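Local coordinates for peridinin-chlorophyll A protein (PDB 2C9E), which probably serves as a water-soluble light-harvesting antenna, holding peridinin and chlorophyll a to capture solar energy in the blue-green range, at residues Ala180-Ile191 with Gln308-Leu319; Ser200-Glu208 with Phe290-Leu300. One frame throughout, in Å; residues are numbered along the deposited sequence.

Overall arrangement
Both contacts lie in the C-terminal half of the protein, contact 2 nested within the chain loop that contact 1 closes: helix 176-192 leads to helix 201-213, and helix 293-302 to helix 306-324. Each pairs two nearly antiparallel helices. Contact 1 sits towards one end of the molecule, its centre about 25 Å from the centre of the chain, and is partly buried; small residues bring the axes close, and a glutamine side-chain amide adds a hydrogen bond to a backbone carbonyl. Contact 2, its centre about 16 Å from that of the chain, is buried, with axes further apart and a tyrosine reaching a turn. Galactolipid and peridinins lie against both; at contact 2 Ile203 and Gln297 also meet chlorophyll a.

Contact 1 of 2, residues Ala180-Ile191 with Gln308-Leu319; sequences AAKKFSEATYPI and QAKAAYETFVAL. With DGD (digalactosyl diacyl glycerol (dgdg)), chain K.
The Phe184 ring packs against Thr315, Phe316 and Leu319. Leu319 CD2 sits over one face, 4.2 Å from the ring centroid, in a CH-pi contact, while Thr315 OG1 meets the ring edge at CD1, 3.5 Å away. With CG of both Phe184 (chi1 175°) and Phe316 anti to the backbone N, the two side chains run side by side, CE1 of Phe184 lying 3.8 Å from CB of Phe316. An alanine at Phe184 is likely to leave Leu319 CD2 without its ring face and open a gap beside the lipid chain, whose CGB meets the ring edge at CZ. One turn on, Ala187 CB packs against Ala312 and Thr315, letting the axes approach to 8.6 Å. A bend at chi2 of Gln308 turns NE2 to a lone pair of Ala187 O (3.0 Å), to which it donates, while CG packs on Ile191 CG1. At the other end water 1 bridges Ala180 O and Thr315 O. Ile191 and Ala312 also touch the acyl chain of digalactosyl diacyl glycerol, and Tyr313 OH and the sugar O3D share a very short hydrogen bond. The arrangement is an antiparallel helix pair, 161° between directions, forming one wall of a lipid pocket.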
# COMPACT_ATOMS: atom_id res chain seq x y z
N ALA A 180 11.71 16.14 18.17
CA ALA A 180 11.44 14.80 18.65
C ALA A 180 11.66 13.78 17.53
O ALA A 180 12.10 12.64 17.80
CB ALA A 180 10.01 14.71 19.19
N ALA A 181 11.37 14.18 16.29
CA ALA A 181 11.54 13.28 15.14
C ALA A 181 13.03 13.05 14.86
O ALA A 181 13.45 11.93 14.52
CB ALA A 181 10.87 13.84 13.92
N LYS A 182 13.85 14.08 15.02
CA LYS A 182 15.26 13.87 14.80
C LYS A 182 15.84 12.90 15.86
O LYS A 182 16.72 12.10 15.56
CB LYS A 182 16.05 15.19 14.86
CG LYS A 182 17.55 15.04 14.50
CD LYS A 182 18.31 16.35 14.76
CE LYS A 182 19.61 16.46 13.95
NZ LYS A 182 20.16 17.89 13.97
N LYS A 183 15.37 12.97 17.10
CA LYS A 183 15.94 12.08 18.12
C LYS A 183 15.51 10.67 17.75
O LYS A 183 16.30 9.74 17.80
CB LYS A 183 15.42 12.38 19.51
CG LYS A 183 15.44 13.84 19.90
CD LYS A 183 16.59 14.17 20.86
CE LYS A 183 17.94 14.13 20.15
NZ LYS A 183 18.20 15.36 19.30
N PHE A 184 14.23 10.54 17.40
CA PHE A 184 13.69 9.26 17.02
C PHE A 184 14.52 8.76 15.83
O PHE A 184 14.94 7.60 15.81
CB PHE A 184 12.22 9.39 16.64
CG PHE A 184 11.63 8.11 16.11
CD1 PHE A 184 11.37 7.04 16.96
CD2 PHE A 184 11.32 7.98 14.74
CE1 PHE A 184 10.81 5.85 16.48
CE2 PHE A 184 10.76 6.80 14.25
CZ PHE A 184 10.50 5.73 15.11
N SER A 185 14.79 9.63 14.86
CA SER A 185 15.60 9.19 13.73
C SER A 185 16.95 8.73 14.22
O SER A 185 17.39 7.61 13.89
CB SER A 185 15.76 10.30 12.70
OG SER A 185 14.50 10.50 12.04
N GLU A 186 17.60 9.57 15.03
CA GLU A 186 18.91 9.21 15.55
C GLU A 186 18.93 7.89 16.33
O GLU A 186 19.92 7.14 16.25
CB GLU A 186 19.48 10.35 16.41
CG GLU A 186 20.03 11.58 15.60
CD GLU A 186 20.81 11.21 14.29
OE1 GLU A 186 20.21 10.55 13.39
OE2 GLU A 186 22.00 11.58 14.14
N ALA A 187 17.86 7.57 17.06
CA ALA A 187 17.89 6.33 17.82
C ALA A 187 17.54 5.08 17.00
O ALA A 187 17.94 3.95 17.36
CB ALA A 187 16.97 6.43 19.03
N THR A 188 16.77 5.28 15.92
CA THR A 188 16.33 4.15 15.09
C THR A 188 17.26 3.85 13.91
O THR A 188 17.36 2.70 13.49
CB THR A 188 14.89 4.36 14.58
OG1 THR A 188 14.75 5.66 13.96
CG2 THR A 188 13.91 4.25 15.72
N TYR A 189 17.95 4.86 13.38
CA TYR A 189 18.88 4.61 12.27
C TYR A 189 19.82 3.42 12.56
O TYR A 189 19.98 2.53 11.71
CB TYR A 189 19.70 5.86 11.93
CG TYR A 189 20.47 5.73 10.63
CD1 TYR A 189 21.73 5.10 10.57
CD2 TYR A 189 19.89 6.16 9.42
CE1 TYR A 189 22.39 4.91 9.34
CE2 TYR A 189 20.52 5.98 8.19
CZ TYR A 189 21.77 5.35 8.15
OH TYR A 189 22.34 5.13 6.93
N PRO A 190 20.45 3.36 13.76
CA PRO A 190 21.35 2.23 14.08
C PRO A 190 20.68 0.86 14.15
O PRO A 190 21.33 -0.18 14.12
CB PRO A 190 21.97 2.63 15.41
CG PRO A 190 21.77 4.16 15.45
CD PRO A 190 20.43 4.35 14.85
N ILE A 191 19.38 0.86 14.32
CA ILE A 191 18.61 -0.38 14.34
C ILE A 191 18.28 -0.70 12.86
O ILE A 191 18.44 -1.83 12.40
CB ILE A 191 17.30 -0.19 15.15
CG1 ILE A 191 17.67 0.24 16.57
CG2 ILE A 191 16.47 -1.44 15.10
CD1 ILE A 191 16.53 0.37 17.56
N GLN A 308 19.29 -1.18 22.47
CA GLN A 308 19.02 -0.13 21.51
C GLN A 308 17.54 0.00 21.21
O GLN A 308 17.08 1.11 21.07
CB GLN A 308 19.84 -0.37 20.24
CG GLN A 308 19.89 0.83 19.30
CD GLN A 308 20.41 2.12 19.99
OE1 GLN A 308 21.09 2.04 21.02
NE2 GLN A 308 20.10 3.30 19.40
N ALA A 309 16.80 -1.10 21.14
CA ALA A 309 15.37 -1.01 20.84
C ALA A 309 14.59 -0.36 21.96
O ALA A 309 13.69 0.44 21.72
CB ALA A 309 14.79 -2.35 20.53
N LYS A 310 14.91 -0.73 23.20
CA LYS A 310 14.27 -0.14 24.37
C LYS A 310 14.61 1.33 24.42
O LYS A 310 13.76 2.15 24.69
CB LYS A 310 14.72 -0.86 25.64
CG LYS A 310 13.93 -2.16 25.83
CD LYS A 310 14.56 -3.13 26.84
CE LYS A 310 13.73 -4.44 26.87
NZ LYS A 310 14.56 -5.65 27.20
N ALA A 311 15.86 1.67 24.14
CA ALA A 311 16.28 3.07 24.15
C ALA A 311 15.53 3.87 23.06
O ALA A 311 15.17 5.05 23.25
CB ALA A 311 17.77 3.16 23.90
N ALA A 312 15.29 3.22 21.92
CA ALA A 312 14.61 3.83 20.81
C ALA A 312 13.14 4.04 21.17
O ALA A 312 12.56 5.09 20.84
CB ALA A 312 14.75 2.96 19.55
N TYR A 313 12.53 3.05 21.82
CA TYR A 313 11.14 3.15 22.24
C TYR A 313 10.93 4.43 23.06
O TYR A 313 9.89 5.11 22.94
CB TYR A 313 10.74 1.97 23.09
CG TYR A 313 9.31 2.04 23.61
CD1 TYR A 313 8.22 1.84 22.76
CD2 TYR A 313 9.04 2.32 24.97
CE1 TYR A 313 6.92 1.89 23.25
CE2 TYR A 313 7.74 2.38 25.46
CZ TYR A 313 6.68 2.17 24.60
OH TYR A 313 5.38 2.18 25.07
N GLU A 314 11.91 4.78 23.89
CA GLU A 314 11.74 6.00 24.65
C GLU A 314 11.63 7.17 23.67
O GLU A 314 10.74 8.01 23.83
CB GLU A 314 12.87 6.22 25.66
CG GLU A 314 12.91 5.17 26.75
CD GLU A 314 11.56 4.99 27.43
OE1 GLU A 314 10.93 6.01 27.79
OE2 GLU A 314 11.12 3.83 27.63
N THR A 315 12.49 7.25 22.65
CA THR A 315 12.34 8.36 21.71
C THR A 315 11.00 8.23 21.00
O THR A 315 10.36 9.26 20.72
CB THR A 315 13.47 8.42 20.63
OG1 THR A 315 13.44 7.24 19.81
CG2 THR A 315 14.84 8.56 21.29
N PHE A 316 10.56 7.00 20.72
CA PHE A 316 9.27 6.80 20.03
C PHE A 316 8.12 7.38 20.88
O PHE A 316 7.29 8.12 20.36
CB PHE A 316 9.03 5.30 19.74
CG PHE A 316 7.64 4.98 19.20
CD1 PHE A 316 7.27 5.33 17.91
CD2 PHE A 316 6.69 4.33 20.03
CE1 PHE A 316 5.97 5.04 17.43
CE2 PHE A 316 5.42 4.03 19.58
CZ PHE A 316 5.04 4.38 18.29
N VAL A 317 8.08 7.07 22.18
CA VAL A 317 7.05 7.64 23.04
C VAL A 317 7.15 9.18 23.01
O VAL A 317 6.16 9.87 22.91
CB VAL A 317 7.14 7.17 24.55
CG1 VAL A 317 5.99 7.81 25.36
CG2 VAL A 317 6.99 5.63 24.66
N ALA A 318 8.35 9.72 23.07
CA ALA A 318 8.51 11.18 23.05
C ALA A 318 7.92 11.80 21.79
O ALA A 318 7.29 12.85 21.85
CB ALA A 318 9.99 11.56 23.20
N LEU A 319 8.13 11.15 20.65
CA LEU A 319 7.62 11.66 19.38
C LEU A 319 6.08 11.53 19.37
O LEU A 319 5.38 12.46 18.97
CB LEU A 319 8.23 10.87 18.20
CG LEU A 319 7.71 11.14 16.78
CD1 LEU A 319 8.21 12.47 16.26
CD2 LEU A 319 8.22 10.06 15.86
C1A DGD K . 3.12 -1.30 15.33
C2A DGD K . 3.14 -1.30 13.79
C3A DGD K . 1.98 -2.08 13.17
C4A DGD K . 0.63 -1.34 13.29
C5A DGD K . -0.40 -1.90 12.32
C6A DGD K . -0.93 -0.96 11.21
C7A DGD K . 0.09 -0.04 10.55
C8A DGD K . 0.04 -0.10 8.99
C9A DGD K . 1.31 0.57 8.39
CAA DGD K . 2.44 -0.39 8.06
CBA DGD K . 3.01 -0.25 6.61
CCA DGD K . 2.55 1.04 5.81
CDA DGD K . 1.55 0.64 4.71
CEA DGD K . 1.23 1.74 3.75
CFA DGD K . 2.07 1.80 2.45
CGA DGD K . 1.31 2.68 1.39
CHA DGD K . 1.81 2.48 -0.06
CIA DGD K . 1.89 1.00 -0.49
O1A DGD K . 2.81 -2.36 15.92
C1B DGD K . 6.78 0.15 17.72
C2B DGD K . 7.73 1.11 18.47
C3B DGD K . 9.20 0.82 18.15
C4B DGD K . 10.17 1.74 18.91
C5B DGD K . 11.61 1.61 18.37
C6B DGD K . 12.15 0.16 18.40
C7B DGD K . 13.05 -0.13 17.20
C8B DGD K . 12.38 0.22 15.86
C9B DGD K . 13.43 0.29 14.75
CAB DGD K . 12.83 0.04 13.33
CBB DGD K . 13.88 0.14 12.25
CCB DGD K . 14.04 1.53 11.64
CDB DGD K . 12.74 2.12 11.09
CEB DGD K . 12.04 3.02 12.14
CFB DGD K . 10.55 2.84 11.97
CGB DGD K . 9.79 3.02 13.18
CHB DGD K . 9.64 1.76 13.96
CIB DGD K . 8.62 2.01 15.06
O1B DGD K . 6.96 -0.09 16.50
O1G DGD K . 3.99 -0.39 15.91
C1G DGD K . 3.97 -0.30 17.32
C2G DGD K . 4.99 -1.35 17.81
O2G DGD K . 6.15 -0.77 18.45
C3G DGD K . 4.31 -2.28 18.83
O3G DGD K . 3.80 -1.43 19.89
C1D DGD K . 4.41 -1.65 21.16
C2D DGD K . 3.89 -0.52 22.06
O2D DGD K . 4.33 0.75 21.54
C3D DGD K . 4.45 -0.73 23.47
O3D DGD K . 3.95 0.27 24.35
C4D DGD K . 4.03 -2.11 23.99
O4D DGD K . 2.63 -2.13 24.23
C5D DGD K . 4.38 -3.18 22.93
O5D DGD K . 4.71 -4.89 24.51
C6D DGD K . 3.90 -4.52 23.42
O6D DGD K . 3.80 -2.91 21.67
C1E DGD K . 3.88 -5.14 25.66
C2E DGD K . 4.77 -5.21 26.93
O2E DGD K . 5.53 -3.99 27.04
C3E DGD K . 5.78 -6.37 26.77
O3E DGD K . 6.43 -6.59 28.02
C4E DGD K . 5.11 -7.68 26.22
O4E DGD K . 4.36 -8.33 27.25
C5E DGD K . 4.18 -7.35 25.03
O6E DGD K . 3.19 -6.37 25.42
C6E DGD K . 3.50 -8.62 24.51
O5E DGD K . 2.70 -8.38 23.35
O HOH W 1 11.89 11.65 20.39

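Contact 2 of 2, residues Ser200-Glu208 with Phe290-Leu300; sequences SPEISKYIE and FPGNADLQMAL. With PID (peridinin), chain H.
Phe290 CB lies 3.4 Å from Tyr206 OH, with the two side chains crossing at about a right angle, where a type II turn from Phe290 to Asn293 leads into helix 293-302. The Phe290 ring itself leads away, towards a bound chlorophyll a and helix 215-231. Pro291 supplies the polar anchor: its O accepts a 2.6 Å hydrogen bond from Tyr206 OH, with the donor in the carbonyl plane and the oxygen at the edge of the phenol ring. Tyr206 reaches this turn because its CG is anti to the backbone N (chi1 -176°), which carries the ring across towards it. Gly292, at the N-cap position with positive phi, places its O 4.0 Å from Tyr206 CE1. Leu296 then covers one face of the same ring, CD2 standing 4.1 Å from the centroid in a CH-pi contact, while its other methyl, CD1, rests on the backbone at Glu202 O. Gln297 lies against the pigments, OE1 close to peridinin C11 and NE2 hydrogen-bonded to a chlorophyll a as well as to Asn293 OD1. Ala299 CB packs against the aliphatic CG of Glu202, and water 2 donates to both Glu202 OE2 and Ala299 O. CD2 of Leu300 touches Glu202 CB (3.8 Å) and Ile203 CG1, and both its methyls lie against peridinin near C15, CD1 at 3.6 Å. The antiparallel pair thus forms part of a peridinin and chlorophyll a pocket in this all-helical antenna fold.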
# COMPACT_ATOMS: atom_id res chain seq x y z
N SER A 200 13.41 -9.55 4.67
CA SER A 200 12.92 -9.46 6.04
C SER A 200 11.99 -10.62 6.28
O SER A 200 10.82 -10.58 5.96
CB SER A 200 12.21 -8.14 6.29
OG SER A 200 11.42 -7.76 5.18
N PRO A 201 12.52 -11.67 6.88
CA PRO A 201 11.85 -12.92 7.22
C PRO A 201 10.53 -12.80 8.00
O PRO A 201 9.53 -13.41 7.61
CB PRO A 201 12.94 -13.69 7.98
CG PRO A 201 13.88 -12.59 8.51
CD PRO A 201 13.93 -11.67 7.32
N GLU A 202 10.51 -12.03 9.09
CA GLU A 202 9.27 -11.88 9.87
C GLU A 202 8.12 -11.23 9.06
O GLU A 202 6.98 -11.70 9.11
CB GLU A 202 9.51 -11.02 11.13
CG GLU A 202 10.56 -11.52 12.09
CD GLU A 202 11.99 -11.31 11.56
OE1 GLU A 202 12.17 -10.54 10.55
OE2 GLU A 202 12.94 -11.91 12.17
N ILE A 203 8.42 -10.17 8.31
CA ILE A 203 7.41 -9.45 7.56
C ILE A 203 6.89 -10.30 6.42
O ILE A 203 5.68 -10.32 6.14
CB ILE A 203 8.01 -8.10 7.04
CG1 ILE A 203 8.29 -7.20 8.25
CG2 ILE A 203 7.04 -7.37 6.09
CD1 ILE A 203 7.04 -6.50 8.77
N SER A 204 7.79 -11.03 5.76
CA SER A 204 7.36 -11.88 4.67
C SER A 204 6.46 -12.97 5.20
O SER A 204 5.39 -13.25 4.62
CB SER A 204 8.54 -12.53 3.95
OG SER A 204 9.20 -11.55 3.18
N LYS A 205 6.87 -13.59 6.30
CA LYS A 205 6.04 -14.65 6.80
C LYS A 205 4.65 -14.12 7.19
O LYS A 205 3.66 -14.78 6.90
CB LYS A 205 6.73 -15.41 7.95
CG LYS A 205 5.91 -16.60 8.50
CD LYS A 205 5.18 -17.48 7.42
CE LYS A 205 5.99 -18.70 6.87
NZ LYS A 205 7.09 -18.43 5.85
N TYR A 206 4.60 -12.92 7.78
CA TYR A 206 3.32 -12.30 8.18
C TYR A 206 2.42 -12.10 6.94
O TYR A 206 1.25 -12.51 6.92
CB TYR A 206 3.58 -10.95 8.86
CG TYR A 206 2.33 -10.30 9.39
CD1 TYR A 206 1.73 -10.76 10.55
CD2 TYR A 206 1.66 -9.30 8.66
CE1 TYR A 206 0.50 -10.26 10.99
CE2 TYR A 206 0.42 -8.78 9.09
CZ TYR A 206 -0.15 -9.27 10.26
OH TYR A 206 -1.35 -8.75 10.70
N ILE A 207 2.98 -11.49 5.90
CA ILE A 207 2.24 -11.26 4.68
C ILE A 207 1.73 -12.57 4.06
O ILE A 207 0.59 -12.66 3.59
CB ILE A 207 3.13 -10.52 3.66
CG1 ILE A 207 3.40 -9.08 4.17
CG2 ILE A 207 2.51 -10.59 2.27
CD1 ILE A 207 4.42 -8.31 3.32
N GLU A 208 2.57 -13.60 4.06
CA GLU A 208 2.19 -14.90 3.50
C GLU A 208 1.06 -15.66 4.24
O GLU A 208 0.16 -16.29 3.62
CB GLU A 208 3.41 -15.81 3.51
CG GLU A 208 3.18 -17.09 2.76
CD GLU A 208 4.22 -18.16 3.04
OE1 GLU A 208 5.42 -17.86 3.29
OE2 GLU A 208 3.82 -19.34 2.98
N PHE A 290 -5.03 -5.40 13.35
CA PHE A 290 -4.67 -6.55 12.52
C PHE A 290 -4.46 -7.85 13.28
O PHE A 290 -4.04 -7.86 14.43
CB PHE A 290 -3.40 -6.21 11.71
CG PHE A 290 -3.63 -5.20 10.66
CD1 PHE A 290 -3.68 -3.84 10.97
CD2 PHE A 290 -3.94 -5.60 9.38
CE1 PHE A 290 -4.04 -2.90 10.01
CE2 PHE A 290 -4.31 -4.67 8.41
CZ PHE A 290 -4.36 -3.31 8.73
N PRO A 291 -4.77 -8.99 12.65
CA PRO A 291 -4.56 -10.24 13.40
C PRO A 291 -3.07 -10.55 13.55
O PRO A 291 -2.28 -10.22 12.68
CB PRO A 291 -5.32 -11.27 12.57
CG PRO A 291 -5.17 -10.72 11.17
CD PRO A 291 -5.35 -9.23 11.32
N GLY A 292 -2.70 -11.14 14.68
CA GLY A 292 -1.31 -11.48 14.97
C GLY A 292 -0.27 -10.35 15.03
O GLY A 292 0.89 -10.61 14.91
N ASN A 293 -0.67 -9.10 15.24
CA ASN A 293 0.34 -8.06 15.27
C ASN A 293 1.25 -8.08 16.48
O ASN A 293 2.42 -7.78 16.34
CB ASN A 293 -0.30 -6.68 15.15
CG ASN A 293 0.74 -5.58 15.00
OD1 ASN A 293 1.66 -5.69 14.17
ND2 ASN A 293 0.59 -4.50 15.80
N ALA A 294 0.72 -8.42 17.65
CA ALA A 294 1.53 -8.46 18.85
C ALA A 294 2.63 -9.48 18.69
O ALA A 294 3.75 -9.23 19.09
CB ALA A 294 0.67 -8.83 20.07
N ASP A 295 2.31 -10.63 18.11
CA ASP A 295 3.29 -11.66 17.91
C ASP A 295 4.29 -11.24 16.85
O ASP A 295 5.43 -11.64 16.90
CB ASP A 295 2.64 -12.96 17.47
CG ASP A 295 1.89 -13.66 18.60
OD1 ASP A 295 2.14 -13.40 19.78
OD2 ASP A 295 1.05 -14.51 18.29
N LEU A 296 3.85 -10.47 15.86
CA LEU A 296 4.78 -10.00 14.84
C LEU A 296 5.76 -9.02 15.46
O LEU A 296 6.95 -9.12 15.19
CB LEU A 296 4.05 -9.33 13.68
CG LEU A 296 4.95 -8.57 12.68
CD1 LEU A 296 5.84 -9.54 11.91
CD2 LEU A 296 4.04 -7.72 11.70
N GLN A 297 5.28 -8.10 16.27
CA GLN A 297 6.18 -7.15 16.91
C GLN A 297 7.20 -7.82 17.85
O GLN A 297 8.34 -7.34 17.93
CB GLN A 297 5.42 -6.07 17.66
CG GLN A 297 4.41 -5.29 16.78
CD GLN A 297 5.06 -4.65 15.55
OE1 GLN A 297 6.03 -3.91 15.66
NE2 GLN A 297 4.52 -4.95 14.38
N MET A 298 6.81 -8.88 18.59
CA MET A 298 7.77 -9.58 19.45
C MET A 298 8.86 -10.19 18.55
O MET A 298 10.03 -10.09 18.83
CB MET A 298 7.14 -10.73 20.25
CG MET A 298 6.57 -10.36 21.60
SD MET A 298 7.77 -9.55 22.70
CE MET A 298 6.75 -8.33 23.49
N ALA A 299 8.48 -10.85 17.48
CA ALA A 299 9.48 -11.43 16.58
C ALA A 299 10.42 -10.33 15.95
O ALA A 299 11.63 -10.52 15.84
CB ALA A 299 8.77 -12.24 15.51
N LEU A 300 9.87 -9.18 15.53
CA LEU A 300 10.70 -8.10 14.98
C LEU A 300 11.67 -7.63 16.10
O LEU A 300 12.90 -7.50 15.87
CB LEU A 300 9.81 -6.93 14.48
CG LEU A 300 9.05 -7.28 13.17
CD1 LEU A 300 7.93 -6.30 12.93
CD2 LEU A 300 10.05 -7.30 11.96
C1 PID H . 8.18 -4.71 21.79
C2 PID H . 7.99 -5.06 23.27
C3 PID H . 8.15 -3.83 24.15
C4 PID H . 9.53 -3.21 23.90
C5 PID H . 9.75 -2.69 22.48
C6 PID H . 9.11 -3.57 21.39
C7 PID H . 9.77 -3.57 20.16
C8 PID H . 9.17 -3.24 18.94
C9 PID H . 9.80 -3.23 17.69
C10 PID H . 11.12 -3.54 17.38
C11 PID H . 9.18 -3.01 16.53
C12 PID H . 10.03 -3.19 15.53
C13 PID H . 9.66 -3.20 14.18
C14 PID H . 10.47 -3.41 13.07
C15 PID H . 9.87 -3.42 11.81
C16 PID H . 10.51 -3.68 10.59
C17 PID H . 9.77 -3.68 9.41
C18 PID H . 10.31 -3.99 8.16
C19 PID H . 9.54 -3.99 7.00
C20 PID H . 10.07 -4.38 5.77
C21 PID H . 9.36 -4.43 4.57
C22 PID H . 10.04 -4.93 3.45
C23 PID H . 9.56 -5.12 2.25
C24 PID H . 9.13 -5.51 1.08
C25 PID H . 9.12 -4.61 -0.17
C26 PID H . 7.94 -4.91 -1.10
C27 PID H . 7.74 -6.42 -1.34
C28 PID H . 7.44 -7.06 0.01
C29 PID H . 8.67 -6.96 0.92
C30 PID H . 6.85 -6.71 -3.54
C31 PID H . 5.70 -7.09 -4.47
CM1 PID H . 8.08 -5.93 20.86
CM2 PID H . 11.27 -2.61 22.32
CM3 PID H . 9.17 -1.27 22.38
CM4 PID H . 11.99 -3.58 13.20
CM5 PID H . 7.93 -3.90 4.45
CM6 PID H . 9.07 -3.14 0.24
CM7 PID H . 10.42 -4.89 -0.94
CM8 PID H . 8.35 -7.58 2.28
O1 PID H . 7.68 -3.45 21.33
O2 PID H . 8.17 -4.27 25.51
O3 PID H . 12.02 -3.80 18.17
O4 PID H . 11.27 -3.51 16.02
O5 PID H . 9.70 -7.71 0.27
O6 PID H . 6.63 -6.72 -2.20
O7 PID H . 7.95 -6.42 -4.00
O HOH W 2 12.68 -12.71 15.16